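PDB 3QNK: putative lipoprotein from Bacteroides fragilis, which probably binds glycans at the outer membrane surface as a SusD-like lipoprotein, helping to deliver them to a partner transporter for uptake. Local coordinates for residues 255-260 / 269-274; 259-264 / 346-352; 324-328 / 340-344. One frame throughout, in Å; residues are numbered along the deposited sequence.

All three contacts lie on one side of the chain's centre, in the loop-rich part of this SusD-like fold that follows helix 253-257. Interaction 1 closes the short loop leaving that helix. Interaction 2 starts from the same residues, Val-259 and Thr-260, and reaches far along the chain to 346-352; between its two segments comes interaction 3, which pairs the turn between strands 323-324 and 329-330 with the chain leaving strand 339-340. Centres of interactions 1 and 2 and of 2 and 3 are about 10 Å apart, those of 1 and 3 about 14 Å. Val-259 packs on Val-324, and Asp-347 meets Arg-343 in a salt bridge, so the three form one continuous patch of cross-linked loops.

Interaction 1 of 3, residues 255-260 / 269-274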
# COMPACT_ATOMS: atom_id res chain seq x y z
N VAL B 255 6.78 -19.36 8.74
CA VAL B 255 8.23 -19.18 8.66
C VAL B 255 8.66 -18.02 9.56
O VAL B 255 9.63 -18.16 10.29
CB VAL B 255 8.69 -19.01 7.19
CG1 VAL B 255 10.18 -18.71 7.08
CG2 VAL B 255 8.35 -20.25 6.38
N CYS B 256 7.89 -16.93 9.57
CA CYS B 256 8.17 -15.75 10.39
C CYS B 256 8.16 -16.04 11.87
O CYS B 256 8.82 -15.31 12.59
CB CYS B 256 7.17 -14.65 10.07
SG CYS B 256 7.50 -13.80 8.52
N ASN B 257 7.38 -17.03 12.34
CA ASN B 257 7.26 -17.28 13.76
C ASN B 257 7.82 -18.65 14.16
O ASN B 257 7.70 -19.05 15.33
CB ASN B 257 5.81 -17.11 14.19
CG ASN B 257 5.36 -15.67 14.01
OD1 ASN B 257 5.73 -14.76 14.75
ND2 ASN B 257 4.62 -15.42 12.95
N MSE B 258 8.51 -19.31 13.22
CA MSE B 258 9.13 -20.60 13.43
C MSE B 258 10.50 -20.45 14.13
O MSE B 258 11.22 -19.48 13.87
CB MSE B 258 9.28 -21.29 12.08
CG MSE B 258 9.60 -22.78 12.17
SE MSE B 258 9.94 -23.54 10.40
CE MSE B 258 8.28 -23.01 9.64
N VAL B 259 10.89 -21.46 14.97
CA VAL B 259 12.21 -21.49 15.65
C VAL B 259 13.28 -21.36 14.58
O VAL B 259 13.20 -22.04 13.55
CB VAL B 259 12.42 -22.74 16.54
CG1 VAL B 259 13.68 -22.62 17.38
CG2 VAL B 259 11.21 -22.99 17.45
N THR B 260 14.27 -20.47 14.79
CA THR B 260 15.31 -20.28 13.78
C THR B 260 16.37 -21.38 13.78
O THR B 260 16.55 -22.05 12.76
CB THR B 260 15.94 -18.90 13.90
OG1 THR B 260 14.88 -17.96 13.82
CG2 THR B 260 16.92 -18.63 12.78
N ARG B 269 15.73 -21.43 8.21
CA ARG B 269 14.76 -20.75 7.37
C ARG B 269 13.83 -19.83 8.20
O ARG B 269 13.44 -18.78 7.69
CB ARG B 269 13.93 -21.77 6.57
CG ARG B 269 13.27 -21.20 5.32
CD ARG B 269 13.76 -21.88 4.08
NE ARG B 269 13.46 -21.08 2.89
CZ ARG B 269 12.47 -21.33 2.03
NH1 ARG B 269 11.68 -22.37 2.21
NH2 ARG B 269 12.28 -20.54 0.99
N GLY B 270 13.52 -20.22 9.44
CA GLY B 270 12.67 -19.44 10.35
C GLY B 270 13.24 -18.08 10.76
O GLY B 270 14.44 -17.84 10.61
N TRP B 271 12.36 -17.17 11.25
CA TRP B 271 12.73 -15.83 11.70
C TRP B 271 12.45 -15.62 13.20
O TRP B 271 12.67 -14.53 13.71
CB TRP B 271 12.03 -14.72 10.87
CG TRP B 271 12.16 -14.85 9.37
CD1 TRP B 271 11.16 -15.18 8.50
CD2 TRP B 271 13.35 -14.70 8.60
NE1 TRP B 271 11.67 -15.26 7.21
CE2 TRP B 271 13.00 -14.96 7.24
CE3 TRP B 271 14.68 -14.40 8.91
CZ2 TRP B 271 13.95 -14.91 6.21
CZ3 TRP B 271 15.62 -14.34 7.88
CH2 TRP B 271 15.24 -14.58 6.54
N GLY B 272 12.03 -16.65 13.90
CA GLY B 272 11.77 -16.57 15.34
C GLY B 272 10.42 -15.98 15.66
O GLY B 272 9.60 -16.64 16.29
N GLY B 273 10.19 -14.76 15.18
CA GLY B 273 8.95 -14.02 15.33
C GLY B 273 8.58 -13.79 16.76
O GLY B 273 9.39 -13.26 17.52
N LEU B 274 7.38 -14.21 17.14
CA LEU B 274 6.84 -14.04 18.50
C LEU B 274 7.75 -14.69 19.53
O LEU B 274 8.24 -15.80 19.31
CB LEU B 274 5.43 -14.63 18.60
CG LEU B 274 4.34 -13.98 17.75
CD1 LEU B 274 3.27 -14.97 17.42
CD2 LEU B 274 3.78 -12.79 18.42
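The chain leaving helix 253-257 makes an omega loop, without helix or strand between the segments and with CA of Asn-257 and Gly-273 4.0 Å apart; the glycine-rich run 269-274 folds back over 255-260. Arg-269 lays its carbonyl against Val-255 CG1, while its guanidinium turns elsewhere, to Pro-373 O and to Met-138 O of the second subunit. Gly-270 comes close enough for its CA to lie 3.3 Å from Val-255 O; a CB here would clash with the carbonyls of Met-258 and Val-259. Trp-271 N donates to Val-255 O (3.1 Å), and the indole edge meets Cys-256, whose SG makes an oblique sulfur-aromatic contact, 3.9 Å from Trp-271 CD1. At Gly-272, with positive phi, N donates to Met-258 O at 2.9 Å. Gly-273 also has positive phi, and a CB would run into Cys-256 O and Asn-257 OD1. The Asn-257 amide is shared: ND2 bonds to Met-253 O and Gly-35 O, while OD1 accepts from Leu-274 N at 3.0 Å.

Interaction 2 of 3, residues 259-264 / 346-352; sequences VTYIND and MDTPDKG
Neither segment is regular helix or strand. The backbones come closest at Tyr-261 and Asp-347, CA atoms 4.8 Å apart. Tyr-261 is the centre of an inverse gamma turn (phi/psi -94/83), closed by a weak bond from Ile-262 N to Thr-260 O at 3.2 Å. A type I beta turn from Thr-348 to Lys-351 (Lys-351 N to Thr-348 O 3.1 Å) brings Lys-351 and Gly-352 back toward the tyrosine. Asp-347, chi1 t, places OD1 to accept from Tyr-261 N at 2.9 Å, nearly straight, and weakly from Thr-260 N at 3.3 Å; its OD2 forms a salt bridge with Arg-343. The CA-to-CB bond of Tyr-261 points toward 346-352, and with chi1 m its ring lies against Lys-351. Lys-351, m then extended, crosses one face: CD sits 3.8 Å from the Tyr-261 ring centroid (CH-pi), and NZ, 4.8 Å from it, adds an off-centre cation-pi interaction while donating to Met-346 O at 2.9 Å. Tyr-261 OH donates to Gly-352 O over a very short 2.5 Å. Selenomethionine Met-346, mmm, has CE 3.4 Å from Tyr-261 O and 3.1 Å from Asn-263 OD1. One carboxylate oxygen holding a gamma turn thus links two irregular loops of the SusD-family region, that after helix 253-257 and that between strands 339-340 and 360-361, with Ile-262 turned against Val-339 and Val-259 against Asn-360.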
# COMPACT_ATOMS: atom_id res chain seq x y z
N VAL B 259 10.89 -21.46 14.97
CA VAL B 259 12.21 -21.49 15.65
C VAL B 259 13.28 -21.36 14.58
O VAL B 259 13.20 -22.04 13.55
CB VAL B 259 12.42 -22.74 16.54
CG1 VAL B 259 13.68 -22.62 17.38
CG2 VAL B 259 11.21 -22.99 17.45
N THR B 260 14.27 -20.47 14.79
CA THR B 260 15.31 -20.28 13.78
C THR B 260 16.37 -21.38 13.78
O THR B 260 16.55 -22.05 12.76
CB THR B 260 15.94 -18.90 13.90
OG1 THR B 260 14.88 -17.96 13.82
CG2 THR B 260 16.92 -18.63 12.78
N TYR B 261 17.04 -21.60 14.91
CA TYR B 261 18.16 -22.53 14.98
C TYR B 261 17.76 -23.91 15.42
O TYR B 261 17.92 -24.33 16.57
CB TYR B 261 19.28 -21.94 15.84
CG TYR B 261 19.71 -20.61 15.27
CD1 TYR B 261 20.50 -20.55 14.12
CD2 TYR B 261 19.21 -19.42 15.79
CE1 TYR B 261 20.86 -19.34 13.56
CE2 TYR B 261 19.56 -18.19 15.22
CZ TYR B 261 20.39 -18.15 14.11
OH TYR B 261 20.75 -16.95 13.56
N ILE B 262 17.30 -24.64 14.42
CA ILE B 262 16.78 -26.01 14.41
C ILE B 262 17.60 -26.71 13.29
O ILE B 262 17.27 -27.79 12.82
CB ILE B 262 15.23 -25.79 14.20
CG1 ILE B 262 14.43 -25.80 15.49
CG2 ILE B 262 14.48 -26.45 13.05
CD1 ILE B 262 14.91 -26.78 16.64
N ASN B 263 18.76 -26.07 12.95
CA ASN B 263 19.69 -26.41 11.87
C ASN B 263 20.72 -27.50 12.22
O ASN B 263 21.69 -27.68 11.50
CB ASN B 263 20.40 -25.14 11.35
CG ASN B 263 21.15 -24.29 12.35
OD1 ASN B 263 20.90 -24.30 13.56
ND2 ASN B 263 22.06 -23.48 11.85
N ASP B 264 20.48 -28.27 13.29
CA ASP B 264 21.26 -29.46 13.64
C ASP B 264 20.67 -30.65 12.84
O ASP B 264 21.40 -31.54 12.42
CB ASP B 264 21.22 -29.72 15.17
CG ASP B 264 19.83 -29.86 15.78
OD1 ASP B 264 18.96 -28.97 15.54
OD2 ASP B 264 19.62 -30.84 16.56
N MSE B 346 21.94 -23.80 20.58
CA MSE B 346 21.31 -23.57 19.29
C MSE B 346 20.58 -22.22 19.18
O MSE B 346 21.20 -21.27 18.72
CB MSE B 346 20.36 -24.74 18.99
CG MSE B 346 21.06 -26.10 18.83
SE MSE B 346 22.14 -26.23 17.22
CE MSE B 346 20.70 -26.25 15.96
N ASP B 347 19.27 -22.13 19.55
CA ASP B 347 18.45 -20.91 19.44
C ASP B 347 18.63 -20.04 20.66
O ASP B 347 17.88 -20.12 21.64
CB ASP B 347 16.98 -21.25 19.23
CG ASP B 347 16.24 -20.13 18.53
OD1 ASP B 347 16.34 -20.05 17.29
OD2 ASP B 347 15.57 -19.35 19.22
N THR B 348 19.59 -19.15 20.53
CA THR B 348 20.14 -18.25 21.52
C THR B 348 19.80 -16.79 21.22
O THR B 348 19.78 -16.41 20.04
CB THR B 348 21.62 -18.58 21.50
OG1 THR B 348 21.83 -19.65 22.41
CG2 THR B 348 22.52 -17.43 21.79
N PRO B 349 19.57 -15.93 22.25
CA PRO B 349 19.27 -14.51 21.97
C PRO B 349 20.40 -13.75 21.23
O PRO B 349 20.14 -12.77 20.51
CB PRO B 349 19.08 -13.91 23.37
CG PRO B 349 18.84 -15.05 24.27
CD PRO B 349 19.60 -16.20 23.70
N ASP B 350 21.64 -14.22 21.41
CA ASP B 350 22.86 -13.66 20.83
C ASP B 350 22.91 -13.88 19.31
O ASP B 350 23.60 -13.15 18.61
CB ASP B 350 24.09 -14.28 21.50
CG ASP B 350 23.95 -14.34 23.01
OD1 ASP B 350 23.57 -13.30 23.62
OD2 ASP B 350 24.15 -15.45 23.58
N LYS B 351 22.19 -14.86 18.81
CA LYS B 351 22.17 -15.13 17.39
C LYS B 351 21.03 -14.34 16.74
O LYS B 351 19.99 -14.11 17.37
CB LYS B 351 22.03 -16.64 17.10
CG LYS B 351 23.11 -17.53 17.67
CD LYS B 351 23.03 -18.90 17.04
CE LYS B 351 23.88 -19.91 17.75
NZ LYS B 351 23.68 -21.26 17.16
N GLY B 352 21.24 -13.96 15.48
CA GLY B 352 20.27 -13.22 14.68
C GLY B 352 19.01 -14.01 14.45
O GLY B 352 19.08 -15.17 14.04

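Interaction 3 of 3, residues 324-328 / 340-344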
# COMPACT_ATOMS: atom_id res chain seq x y z
N VAL B 324 6.87 -23.15 22.90
CA VAL B 324 8.05 -23.88 22.46
C VAL B 324 9.17 -23.37 23.40
O VAL B 324 9.49 -22.17 23.37
CB VAL B 324 8.39 -23.69 20.94
CG1 VAL B 324 9.69 -24.40 20.56
CG2 VAL B 324 7.25 -24.14 20.05
N PHE B 325 9.69 -24.27 24.26
CA PHE B 325 10.70 -23.95 25.28
C PHE B 325 11.94 -24.89 25.18
O PHE B 325 11.96 -25.81 24.38
CB PHE B 325 10.08 -24.01 26.69
CG PHE B 325 9.34 -25.31 26.92
CD1 PHE B 325 10.02 -26.46 27.30
CD2 PHE B 325 7.96 -25.39 26.72
CE1 PHE B 325 9.35 -27.67 27.44
CE2 PHE B 325 7.29 -26.60 26.88
CZ PHE B 325 8.00 -27.73 27.21
N HIS B 326 12.99 -24.60 25.96
CA HIS B 326 14.21 -25.40 25.98
C HIS B 326 13.84 -26.83 26.27
O HIS B 326 13.23 -27.12 27.30
CB HIS B 326 15.18 -24.86 27.03
CG HIS B 326 16.48 -25.61 27.08
ND1 HIS B 326 17.45 -25.44 26.10
CD2 HIS B 326 16.95 -26.49 27.99
CE1 HIS B 326 18.46 -26.21 26.45
NE2 HIS B 326 18.21 -26.86 27.57
N GLY B 327 14.13 -27.70 25.32
CA GLY B 327 13.84 -29.13 25.45
C GLY B 327 12.58 -29.60 24.77
O GLY B 327 12.28 -30.80 24.82
N SER B 328 11.82 -28.69 24.14
CA SER B 328 10.61 -29.03 23.39
C SER B 328 10.96 -29.81 22.13
O SER B 328 11.90 -29.44 21.41
CB SER B 328 9.83 -27.78 22.95
OG SER B 328 9.31 -26.98 23.99
N THR B 340 14.83 -31.48 18.87
CA THR B 340 14.69 -30.93 20.22
C THR B 340 15.28 -29.53 20.22
O THR B 340 16.40 -29.32 19.74
CB THR B 340 15.32 -31.84 21.28
OG1 THR B 340 14.76 -33.16 21.16
CG2 THR B 340 15.09 -31.33 22.68
N VAL B 341 14.49 -28.56 20.72
CA VAL B 341 14.86 -27.15 20.78
C VAL B 341 15.86 -26.96 21.91
O VAL B 341 15.61 -27.41 23.02
CB VAL B 341 13.62 -26.25 20.94
CG1 VAL B 341 14.00 -24.79 21.17
CG2 VAL B 341 12.69 -26.40 19.73
N ASP B 342 17.01 -26.33 21.59
CA ASP B 342 18.12 -26.08 22.52
C ASP B 342 18.38 -24.58 22.60
O ASP B 342 18.82 -23.95 21.63
CB ASP B 342 19.39 -26.84 22.05
CG ASP B 342 20.64 -26.75 22.91
OD1 ASP B 342 20.68 -25.91 23.83
OD2 ASP B 342 21.61 -27.52 22.65
N ARG B 343 18.13 -24.01 23.79
CA ARG B 343 18.32 -22.58 24.04
C ARG B 343 19.72 -22.27 24.54
O ARG B 343 20.10 -21.09 24.57
CB ARG B 343 17.30 -22.06 25.04
CG ARG B 343 15.87 -22.26 24.62
CD ARG B 343 15.52 -21.61 23.30
NE ARG B 343 14.07 -21.72 23.10
CZ ARG B 343 13.41 -21.27 22.04
NH1 ARG B 343 14.06 -20.66 21.06
NH2 ARG B 343 12.10 -21.42 21.97
N TYR B 344 20.49 -23.32 24.93
CA TYR B 344 21.86 -23.18 25.43
C TYR B 344 22.84 -23.06 24.26
O TYR B 344 23.61 -22.11 24.23
CB TYR B 344 22.25 -24.35 26.37
CG TYR B 344 23.70 -24.29 26.80
CD1 TYR B 344 24.24 -23.13 27.35
CD2 TYR B 344 24.54 -25.39 26.67
CE1 TYR B 344 25.58 -23.06 27.72
CE2 TYR B 344 25.88 -25.33 27.03
CZ TYR B 344 26.40 -24.16 27.57
OH TYR B 344 27.71 -24.08 27.99
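Starting at Val-324, the end of strand 323-324, the chain meets its partner in two ways. CG1 of Val-324 packs on CG2 of Val-341 at 3.7 Å, and the carbonyl O of Val-324 accepts from Arg-343 NH2 at 3.1 Å. That guanidinium is well tied down: NH1 makes a salt bridge with Asp-347 OD2, and NH2 also bonds to Asn-360 OD1. Phe-325 opens a type II beta turn that ends at Ser-328, whose N donates to Phe-325 O at 2.9 Å, and Ser-328 OG accepts from Phe-325 N at 2.7 Å. The Phe-325 CA-to-CB bond leads away from 340-344, and its ring stacks with Tyr-312. His-326, chi1 t, presents its ring edge to the second segment: ND1 takes the hydrogen of Arg-343 N at 2.8 Å, so this nitrogen acts as an acceptor, while NE2 bonds to Pro-478 O and the ring stacks with Phe-475. Beside it, Asp-342 OD1 accepts from Tyr-344 N at 2.8 Å in an Asx turn. Gly-327 occupies the positive-phi position of the beta turn (98/-2), where a CB would jam against the preceding carbonyl. Val-341 bonds to two successive residues, its O accepting from Gly-327 N at 2.8 Å and its N donating to Ser-328 O at 2.8 Å. This is a type II turn with a G1 beta bulge, Gly-327 and Ser-328 opposite Val-341, where the chain between strands 323-324 and 329-330 pairs with that leaving strand 339-340.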